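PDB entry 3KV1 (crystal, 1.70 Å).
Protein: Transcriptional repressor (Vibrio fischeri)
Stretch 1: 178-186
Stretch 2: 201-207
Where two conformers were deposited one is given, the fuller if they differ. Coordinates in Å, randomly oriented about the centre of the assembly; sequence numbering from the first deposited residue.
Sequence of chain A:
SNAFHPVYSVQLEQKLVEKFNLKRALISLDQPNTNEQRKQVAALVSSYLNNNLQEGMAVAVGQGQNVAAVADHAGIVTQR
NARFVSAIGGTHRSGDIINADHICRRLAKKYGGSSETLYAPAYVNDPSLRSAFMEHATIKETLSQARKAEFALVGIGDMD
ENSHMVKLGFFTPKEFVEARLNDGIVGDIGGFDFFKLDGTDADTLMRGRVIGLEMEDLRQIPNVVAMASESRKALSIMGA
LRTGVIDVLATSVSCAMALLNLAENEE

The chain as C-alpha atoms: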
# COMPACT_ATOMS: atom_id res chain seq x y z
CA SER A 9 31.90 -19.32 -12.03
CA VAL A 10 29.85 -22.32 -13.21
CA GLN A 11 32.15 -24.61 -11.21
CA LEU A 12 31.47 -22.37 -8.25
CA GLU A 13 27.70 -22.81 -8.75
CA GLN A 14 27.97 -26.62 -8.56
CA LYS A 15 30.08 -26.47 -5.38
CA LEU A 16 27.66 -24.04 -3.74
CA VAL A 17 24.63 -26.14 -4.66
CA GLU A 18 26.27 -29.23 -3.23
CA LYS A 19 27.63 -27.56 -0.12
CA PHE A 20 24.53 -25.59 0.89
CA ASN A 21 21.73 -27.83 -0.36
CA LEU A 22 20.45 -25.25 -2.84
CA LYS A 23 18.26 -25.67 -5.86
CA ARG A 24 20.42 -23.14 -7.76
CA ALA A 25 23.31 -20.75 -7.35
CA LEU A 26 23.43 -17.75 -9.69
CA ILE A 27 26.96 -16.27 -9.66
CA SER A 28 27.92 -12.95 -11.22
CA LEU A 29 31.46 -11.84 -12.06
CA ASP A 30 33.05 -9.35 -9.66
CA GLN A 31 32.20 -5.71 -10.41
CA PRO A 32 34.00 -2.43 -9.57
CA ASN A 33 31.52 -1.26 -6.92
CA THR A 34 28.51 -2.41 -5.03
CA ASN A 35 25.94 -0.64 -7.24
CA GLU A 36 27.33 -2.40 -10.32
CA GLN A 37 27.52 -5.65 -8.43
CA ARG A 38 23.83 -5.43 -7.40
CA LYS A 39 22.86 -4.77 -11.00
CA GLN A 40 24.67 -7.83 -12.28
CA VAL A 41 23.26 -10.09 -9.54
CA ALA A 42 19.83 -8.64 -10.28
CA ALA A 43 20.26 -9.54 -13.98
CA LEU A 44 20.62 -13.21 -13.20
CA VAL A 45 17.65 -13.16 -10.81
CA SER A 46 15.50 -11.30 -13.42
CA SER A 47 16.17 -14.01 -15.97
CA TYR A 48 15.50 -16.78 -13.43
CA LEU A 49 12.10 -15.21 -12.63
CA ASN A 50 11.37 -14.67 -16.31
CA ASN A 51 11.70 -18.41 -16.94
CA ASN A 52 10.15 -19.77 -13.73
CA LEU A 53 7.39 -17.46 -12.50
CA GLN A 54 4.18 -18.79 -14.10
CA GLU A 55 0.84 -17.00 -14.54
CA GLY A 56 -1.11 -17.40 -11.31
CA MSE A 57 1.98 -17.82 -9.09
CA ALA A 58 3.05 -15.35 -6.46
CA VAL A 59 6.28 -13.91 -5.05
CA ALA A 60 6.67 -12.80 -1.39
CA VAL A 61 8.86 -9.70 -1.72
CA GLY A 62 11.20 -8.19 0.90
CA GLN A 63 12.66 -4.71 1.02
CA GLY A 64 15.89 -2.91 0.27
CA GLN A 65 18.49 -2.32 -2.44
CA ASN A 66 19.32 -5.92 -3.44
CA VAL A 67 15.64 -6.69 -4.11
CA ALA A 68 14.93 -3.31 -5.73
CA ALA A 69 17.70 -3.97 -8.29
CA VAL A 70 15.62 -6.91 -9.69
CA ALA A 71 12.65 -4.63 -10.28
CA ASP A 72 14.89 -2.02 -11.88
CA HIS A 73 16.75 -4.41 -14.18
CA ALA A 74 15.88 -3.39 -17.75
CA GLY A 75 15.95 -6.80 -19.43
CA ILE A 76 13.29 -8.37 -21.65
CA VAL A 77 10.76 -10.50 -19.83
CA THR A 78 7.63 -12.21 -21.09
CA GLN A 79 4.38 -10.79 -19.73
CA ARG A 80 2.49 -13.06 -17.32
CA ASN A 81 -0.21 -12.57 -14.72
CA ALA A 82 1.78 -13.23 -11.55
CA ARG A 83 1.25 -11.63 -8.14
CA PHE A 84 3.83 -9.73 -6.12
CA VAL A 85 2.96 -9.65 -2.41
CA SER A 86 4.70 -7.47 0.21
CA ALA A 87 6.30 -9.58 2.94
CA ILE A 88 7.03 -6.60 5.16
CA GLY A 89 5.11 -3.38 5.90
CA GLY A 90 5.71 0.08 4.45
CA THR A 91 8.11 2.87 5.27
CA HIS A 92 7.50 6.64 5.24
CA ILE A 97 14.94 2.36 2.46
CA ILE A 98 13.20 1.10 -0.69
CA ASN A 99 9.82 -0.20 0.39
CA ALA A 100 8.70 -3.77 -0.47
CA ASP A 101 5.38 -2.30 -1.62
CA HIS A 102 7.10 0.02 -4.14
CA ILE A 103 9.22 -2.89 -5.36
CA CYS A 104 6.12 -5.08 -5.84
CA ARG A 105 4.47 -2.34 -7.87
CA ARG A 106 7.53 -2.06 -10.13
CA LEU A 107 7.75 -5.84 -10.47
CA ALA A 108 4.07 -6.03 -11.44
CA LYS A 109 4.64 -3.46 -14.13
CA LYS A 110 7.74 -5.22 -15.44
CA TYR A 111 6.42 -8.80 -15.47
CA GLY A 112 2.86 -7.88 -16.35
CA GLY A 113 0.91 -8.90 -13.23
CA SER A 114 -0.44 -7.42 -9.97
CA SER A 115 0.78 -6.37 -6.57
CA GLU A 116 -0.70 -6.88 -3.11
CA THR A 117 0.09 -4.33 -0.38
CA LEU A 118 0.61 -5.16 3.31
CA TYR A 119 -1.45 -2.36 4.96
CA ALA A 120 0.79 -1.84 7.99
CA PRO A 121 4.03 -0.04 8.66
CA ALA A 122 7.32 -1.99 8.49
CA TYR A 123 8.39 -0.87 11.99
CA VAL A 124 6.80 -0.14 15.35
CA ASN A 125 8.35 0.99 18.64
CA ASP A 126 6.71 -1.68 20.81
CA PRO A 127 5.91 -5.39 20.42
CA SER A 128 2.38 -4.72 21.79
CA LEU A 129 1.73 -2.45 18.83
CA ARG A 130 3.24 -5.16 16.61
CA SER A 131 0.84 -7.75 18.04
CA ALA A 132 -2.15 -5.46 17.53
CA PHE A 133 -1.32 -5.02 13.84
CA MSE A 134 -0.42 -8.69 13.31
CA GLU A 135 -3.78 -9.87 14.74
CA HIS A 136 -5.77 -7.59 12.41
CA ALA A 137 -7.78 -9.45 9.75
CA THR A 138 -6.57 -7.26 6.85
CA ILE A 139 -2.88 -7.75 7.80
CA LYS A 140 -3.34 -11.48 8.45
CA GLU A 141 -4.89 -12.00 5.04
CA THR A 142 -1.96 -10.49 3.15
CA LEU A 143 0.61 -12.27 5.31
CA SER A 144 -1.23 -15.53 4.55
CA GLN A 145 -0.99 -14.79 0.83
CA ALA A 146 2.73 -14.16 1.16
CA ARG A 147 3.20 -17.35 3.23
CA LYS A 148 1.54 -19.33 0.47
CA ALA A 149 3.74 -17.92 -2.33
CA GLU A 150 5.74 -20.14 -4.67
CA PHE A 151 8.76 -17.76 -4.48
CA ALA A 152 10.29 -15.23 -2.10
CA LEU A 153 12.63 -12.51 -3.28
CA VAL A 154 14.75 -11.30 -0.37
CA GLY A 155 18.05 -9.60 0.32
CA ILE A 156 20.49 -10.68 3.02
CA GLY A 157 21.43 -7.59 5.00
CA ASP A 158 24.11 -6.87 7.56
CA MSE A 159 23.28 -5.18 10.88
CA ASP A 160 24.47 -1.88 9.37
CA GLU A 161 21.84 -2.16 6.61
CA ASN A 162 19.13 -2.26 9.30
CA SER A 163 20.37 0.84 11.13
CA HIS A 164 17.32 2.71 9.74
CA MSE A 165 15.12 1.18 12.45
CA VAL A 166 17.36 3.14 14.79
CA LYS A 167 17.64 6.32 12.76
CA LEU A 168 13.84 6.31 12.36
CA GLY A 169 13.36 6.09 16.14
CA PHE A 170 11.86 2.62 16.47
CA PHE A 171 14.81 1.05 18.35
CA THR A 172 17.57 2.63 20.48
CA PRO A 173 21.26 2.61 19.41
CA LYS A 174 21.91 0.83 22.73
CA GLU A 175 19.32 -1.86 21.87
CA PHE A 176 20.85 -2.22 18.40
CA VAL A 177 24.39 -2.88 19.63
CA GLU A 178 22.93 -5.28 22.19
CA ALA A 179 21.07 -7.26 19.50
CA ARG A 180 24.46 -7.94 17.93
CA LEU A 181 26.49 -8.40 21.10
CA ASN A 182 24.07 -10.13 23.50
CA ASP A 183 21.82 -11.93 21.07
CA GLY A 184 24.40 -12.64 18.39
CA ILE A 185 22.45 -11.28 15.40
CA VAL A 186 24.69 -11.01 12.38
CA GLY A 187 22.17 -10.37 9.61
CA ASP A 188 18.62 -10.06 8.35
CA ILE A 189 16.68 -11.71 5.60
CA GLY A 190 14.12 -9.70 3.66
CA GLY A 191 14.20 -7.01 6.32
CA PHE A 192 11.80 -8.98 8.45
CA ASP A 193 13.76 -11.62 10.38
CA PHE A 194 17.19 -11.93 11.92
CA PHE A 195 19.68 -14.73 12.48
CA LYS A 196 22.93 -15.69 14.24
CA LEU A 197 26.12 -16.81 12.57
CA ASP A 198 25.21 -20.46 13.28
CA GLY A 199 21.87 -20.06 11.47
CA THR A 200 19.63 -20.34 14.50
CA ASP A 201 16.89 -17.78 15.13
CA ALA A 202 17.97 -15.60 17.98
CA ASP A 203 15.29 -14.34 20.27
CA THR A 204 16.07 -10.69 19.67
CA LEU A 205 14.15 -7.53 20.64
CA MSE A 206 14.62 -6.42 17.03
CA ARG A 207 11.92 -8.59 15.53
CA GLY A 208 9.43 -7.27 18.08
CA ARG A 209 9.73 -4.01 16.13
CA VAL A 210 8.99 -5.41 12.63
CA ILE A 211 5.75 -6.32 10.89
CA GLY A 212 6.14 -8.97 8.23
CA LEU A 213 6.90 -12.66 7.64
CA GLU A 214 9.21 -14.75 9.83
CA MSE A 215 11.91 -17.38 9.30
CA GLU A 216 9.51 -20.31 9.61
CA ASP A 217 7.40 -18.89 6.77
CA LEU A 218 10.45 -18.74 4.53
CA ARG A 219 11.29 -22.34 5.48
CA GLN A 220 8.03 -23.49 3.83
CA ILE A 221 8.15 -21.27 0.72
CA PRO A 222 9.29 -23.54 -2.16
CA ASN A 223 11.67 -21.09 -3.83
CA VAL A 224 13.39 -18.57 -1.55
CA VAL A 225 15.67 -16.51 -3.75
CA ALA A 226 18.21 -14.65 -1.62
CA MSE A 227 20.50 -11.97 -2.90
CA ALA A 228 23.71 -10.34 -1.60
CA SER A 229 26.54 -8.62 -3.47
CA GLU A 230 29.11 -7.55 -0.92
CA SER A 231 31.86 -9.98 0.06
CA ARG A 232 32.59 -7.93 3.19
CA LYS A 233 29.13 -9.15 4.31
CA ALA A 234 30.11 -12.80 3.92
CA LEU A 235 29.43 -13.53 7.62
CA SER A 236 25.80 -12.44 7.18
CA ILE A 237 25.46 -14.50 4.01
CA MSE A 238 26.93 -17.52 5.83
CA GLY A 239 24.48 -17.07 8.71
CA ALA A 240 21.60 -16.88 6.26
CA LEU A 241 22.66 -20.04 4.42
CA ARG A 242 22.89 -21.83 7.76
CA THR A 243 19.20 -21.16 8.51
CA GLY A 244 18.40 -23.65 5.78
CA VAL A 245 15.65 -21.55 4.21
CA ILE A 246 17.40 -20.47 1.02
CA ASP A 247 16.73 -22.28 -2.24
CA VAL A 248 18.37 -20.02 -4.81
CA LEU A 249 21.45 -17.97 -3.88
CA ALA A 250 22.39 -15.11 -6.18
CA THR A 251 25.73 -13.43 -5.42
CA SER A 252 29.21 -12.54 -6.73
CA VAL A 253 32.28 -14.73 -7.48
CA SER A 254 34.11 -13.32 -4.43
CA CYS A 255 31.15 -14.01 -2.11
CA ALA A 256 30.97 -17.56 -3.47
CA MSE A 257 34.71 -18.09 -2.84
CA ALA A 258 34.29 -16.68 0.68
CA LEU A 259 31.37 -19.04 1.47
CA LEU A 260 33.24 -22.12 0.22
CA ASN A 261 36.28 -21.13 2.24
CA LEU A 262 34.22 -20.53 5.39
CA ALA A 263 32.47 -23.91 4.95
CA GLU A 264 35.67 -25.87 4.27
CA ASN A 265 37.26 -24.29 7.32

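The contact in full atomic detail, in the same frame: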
# COMPACT_ATOMS: atom_id res chain seq x y z
N GLU A 178 23.23 -4.10 21.36
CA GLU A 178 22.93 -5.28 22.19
C GLU A 178 22.34 -6.46 21.42
O GLU A 178 22.62 -7.61 21.74
CB GLU A 178 22.07 -4.90 23.39
CG GLU A 178 22.91 -4.20 24.45
CD GLU A 178 22.11 -3.46 25.49
OE1 GLU A 178 20.87 -3.61 25.50
OE2 GLU A 178 22.75 -2.72 26.30
N ALA A 179 21.55 -6.19 20.38
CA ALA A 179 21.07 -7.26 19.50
C ALA A 179 22.24 -8.04 18.88
O ALA A 179 22.24 -9.27 18.80
CB ALA A 179 20.17 -6.68 18.38
N ARG A 180 23.26 -7.30 18.46
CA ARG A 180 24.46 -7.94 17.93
C ARG A 180 25.28 -8.63 19.01
O ARG A 180 25.70 -9.78 18.84
CB ARG A 180 25.33 -6.91 17.21
CG ARG A 180 26.62 -7.52 16.62
CD ARG A 180 27.42 -6.50 15.82
NE ARG A 180 28.49 -7.12 15.04
CZ ARG A 180 28.31 -7.72 13.86
NH1 ARG A 180 27.09 -7.81 13.33
NH2 ARG A 180 29.34 -8.26 13.21
N LEU A 181 25.54 -7.92 20.10
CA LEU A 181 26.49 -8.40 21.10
C LEU A 181 25.89 -9.46 22.04
O LEU A 181 26.54 -10.47 22.32
CB LEU A 181 27.08 -7.23 21.89
CG LEU A 181 28.33 -6.54 21.31
CD1 LEU A 181 29.59 -7.36 21.59
CD2 LEU A 181 28.20 -6.28 19.81
N ASN A 182 24.69 -9.22 22.54
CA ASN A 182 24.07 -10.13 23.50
C ASN A 182 23.38 -11.27 22.79
O ASN A 182 23.50 -12.43 23.17
CB ASN A 182 23.01 -9.39 24.33
CG ASN A 182 23.61 -8.44 25.35
OD1 ASN A 182 24.78 -8.55 25.68
ND2 ASN A 182 22.81 -7.49 25.84
N ASP A 183 22.64 -10.94 21.74
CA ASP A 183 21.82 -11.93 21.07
C ASP A 183 22.44 -12.56 19.84
O ASP A 183 21.87 -13.49 19.25
CB ASP A 183 20.45 -11.34 20.81
CG ASP A 183 19.78 -10.92 22.14
OD1 ASP A 183 19.90 -11.67 23.14
OD2 ASP A 183 19.16 -9.84 22.19
N GLY A 184 23.60 -12.03 19.44
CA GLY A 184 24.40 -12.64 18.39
C GLY A 184 23.86 -12.50 16.97
O GLY A 184 24.25 -13.26 16.09
N ILE A 185 22.99 -11.52 16.75
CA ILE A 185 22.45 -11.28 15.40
C ILE A 185 23.56 -10.81 14.48
O ILE A 185 24.30 -9.85 14.79
CB ILE A 185 21.34 -10.21 15.44
CG1 ILE A 185 20.24 -10.67 16.38
CG2 ILE A 185 20.82 -9.91 14.01
CD1 ILE A 185 19.68 -12.06 16.06
N VAL A 186 23.70 -11.45 13.34
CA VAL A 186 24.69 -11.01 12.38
C VAL A 186 24.07 -10.57 11.05
O VAL A 186 24.78 -10.05 10.18
CB VAL A 186 25.74 -12.10 12.08
CG1 VAL A 186 26.57 -12.44 13.35
CG2 VAL A 186 25.07 -13.34 11.45
N ASP A 201 17.64 -19.00 14.85
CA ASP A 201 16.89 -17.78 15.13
C ASP A 201 17.25 -17.34 16.53
O ASP A 201 17.12 -18.10 17.48
CB ASP A 201 15.38 -18.04 15.08
CG ASP A 201 14.90 -18.44 13.71
OD1 ASP A 201 15.67 -18.26 12.75
OD2 ASP A 201 13.75 -18.93 13.61
N ALA A 202 17.72 -16.11 16.66
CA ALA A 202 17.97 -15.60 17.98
C ALA A 202 16.73 -14.86 18.42
O ALA A 202 16.22 -14.01 17.70
CB ALA A 202 19.17 -14.67 17.99
N ASP A 203 16.23 -15.21 19.60
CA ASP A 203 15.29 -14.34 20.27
C ASP A 203 15.99 -12.99 20.35
O ASP A 203 16.95 -12.82 21.09
CB ASP A 203 14.95 -14.87 21.67
CG ASP A 203 16.18 -15.27 22.48
OD1 ASP A 203 17.25 -15.54 21.88
OD2 ASP A 203 16.09 -15.33 23.73
N THR A 204 15.54 -12.03 19.55
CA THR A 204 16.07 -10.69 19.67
C THR A 204 14.91 -9.70 19.81
O THR A 204 13.83 -9.92 19.27
CB THR A 204 16.95 -10.32 18.45
OG1 THR A 204 17.27 -8.92 18.50
CG2 THR A 204 16.23 -10.63 17.14
N LEU A 205 15.15 -8.61 20.54
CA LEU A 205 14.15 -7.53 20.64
C LEU A 205 13.82 -6.93 19.28
O LEU A 205 12.73 -6.36 19.11
CB LEU A 205 14.67 -6.40 21.55
CG LEU A 205 14.85 -6.64 23.04
CD1 LEU A 205 15.27 -5.33 23.72
CD2 LEU A 205 13.58 -7.18 23.67
N MSE A 206 14.76 -7.05 18.35
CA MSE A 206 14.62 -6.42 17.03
C MSE A 206 13.33 -6.80 16.32
O MSE A 206 12.64 -5.95 15.79
CB MSE A 206 15.79 -6.81 16.11
CG MSE A 206 17.14 -6.58 16.72
SE MSE A 206 18.52 -6.45 15.33
CE MSE A 206 17.74 -4.90 14.37
N ARG A 207 13.04 -8.10 16.30
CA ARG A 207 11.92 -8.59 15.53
C ARG A 207 10.60 -8.15 16.17
O ARG A 207 9.57 -8.06 15.48
CB ARG A 207 12.02 -10.11 15.36
CG ARG A 207 11.04 -10.70 14.35
CD ARG A 207 10.85 -12.19 14.61
NE ARG A 207 9.44 -12.52 14.80
CZ ARG A 207 9.00 -13.69 15.22
NH1 ARG A 207 9.85 -14.67 15.50
NH2 ARG A 207 7.70 -13.89 15.36
O HOH W 1 19.46 -14.49 22.58

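A helix end can pack against an irregular segment without a single direct hydrogen bond between them, provided that each partner organises its own backbone and the side chains do the joining. The contact between residues 178–186 and 201–207 of this transcriptional repressor is a compact example. The first stretch begins in the last part of a helix and unwinds through a turn. Asn182 N still donates to Glu178 O at 2.7 Å, but the bond from Gly184 N to Arg180 O, at 3.1 Å, is weak. Gly184 then leaves helical geometry with a phi of 73°, a value that by itself favours glycine, and the chain turns so that Ile185 N reaches back to Ala179 O at 3.1 Å. This bond links Ile185 back to Ala179, in the helix.

The second stretch has no regular helix or strand. Residues 202 to 204 run in extended conformations, and the chain then bends at Leu205 and Met206. Here Thr204 satisfies the bend locally: its OG1 accepts a hydrogen bond from Met206 N at 3.1 Å, with a nearly straight angle of 166°. Of the CA atoms, those of Asp183 and Thr204 lie nearest across the stretches, 6.0 Å apart.

Ala179, Asp183 and Ile185 all direct their CA-to-CB bonds toward the second stretch, and Ala202, Thr204 and Met206 answer in kind. The methyl of Ala179 lies close to two residues: its CB lies 3.5 Å from Met206 CG and 3.7 Å from Thr204 OG1. Ile185, with both chi angles in m, extends CD1 to within 3.3 Å of Ala202 CB and 3.9 Å of Thr204 CG2, while its CG2 meets the selenium of the selenomethionine at Met206 more loosely, with CG2 and SE 4.4 Å apart. Ala202 CB also sits 3.2 Å from Asp183 O, so this methyl touches both the turn's backbone and the isoleucine. The second stretch is poorly ordered from Asp201 to Asp203, which tempers the precision of the distances involving Ala202 and Asp203.

Polar groups gather at the more open side of the contact. Like-charged carboxylates repel, and here a water lies between Asp183 and Asp203: water 1 is hydrogen-bonded to Asp183 OD1 at 2.9 Å and to Asp203 OD1 at 2.5 Å. Asp203 points its CA-to-CB bond sideways, yet the end of its side chain comes nearer. In all, 285 Å² is buried, shared between apolar side chains and Asp183, Asp203 and Thr204.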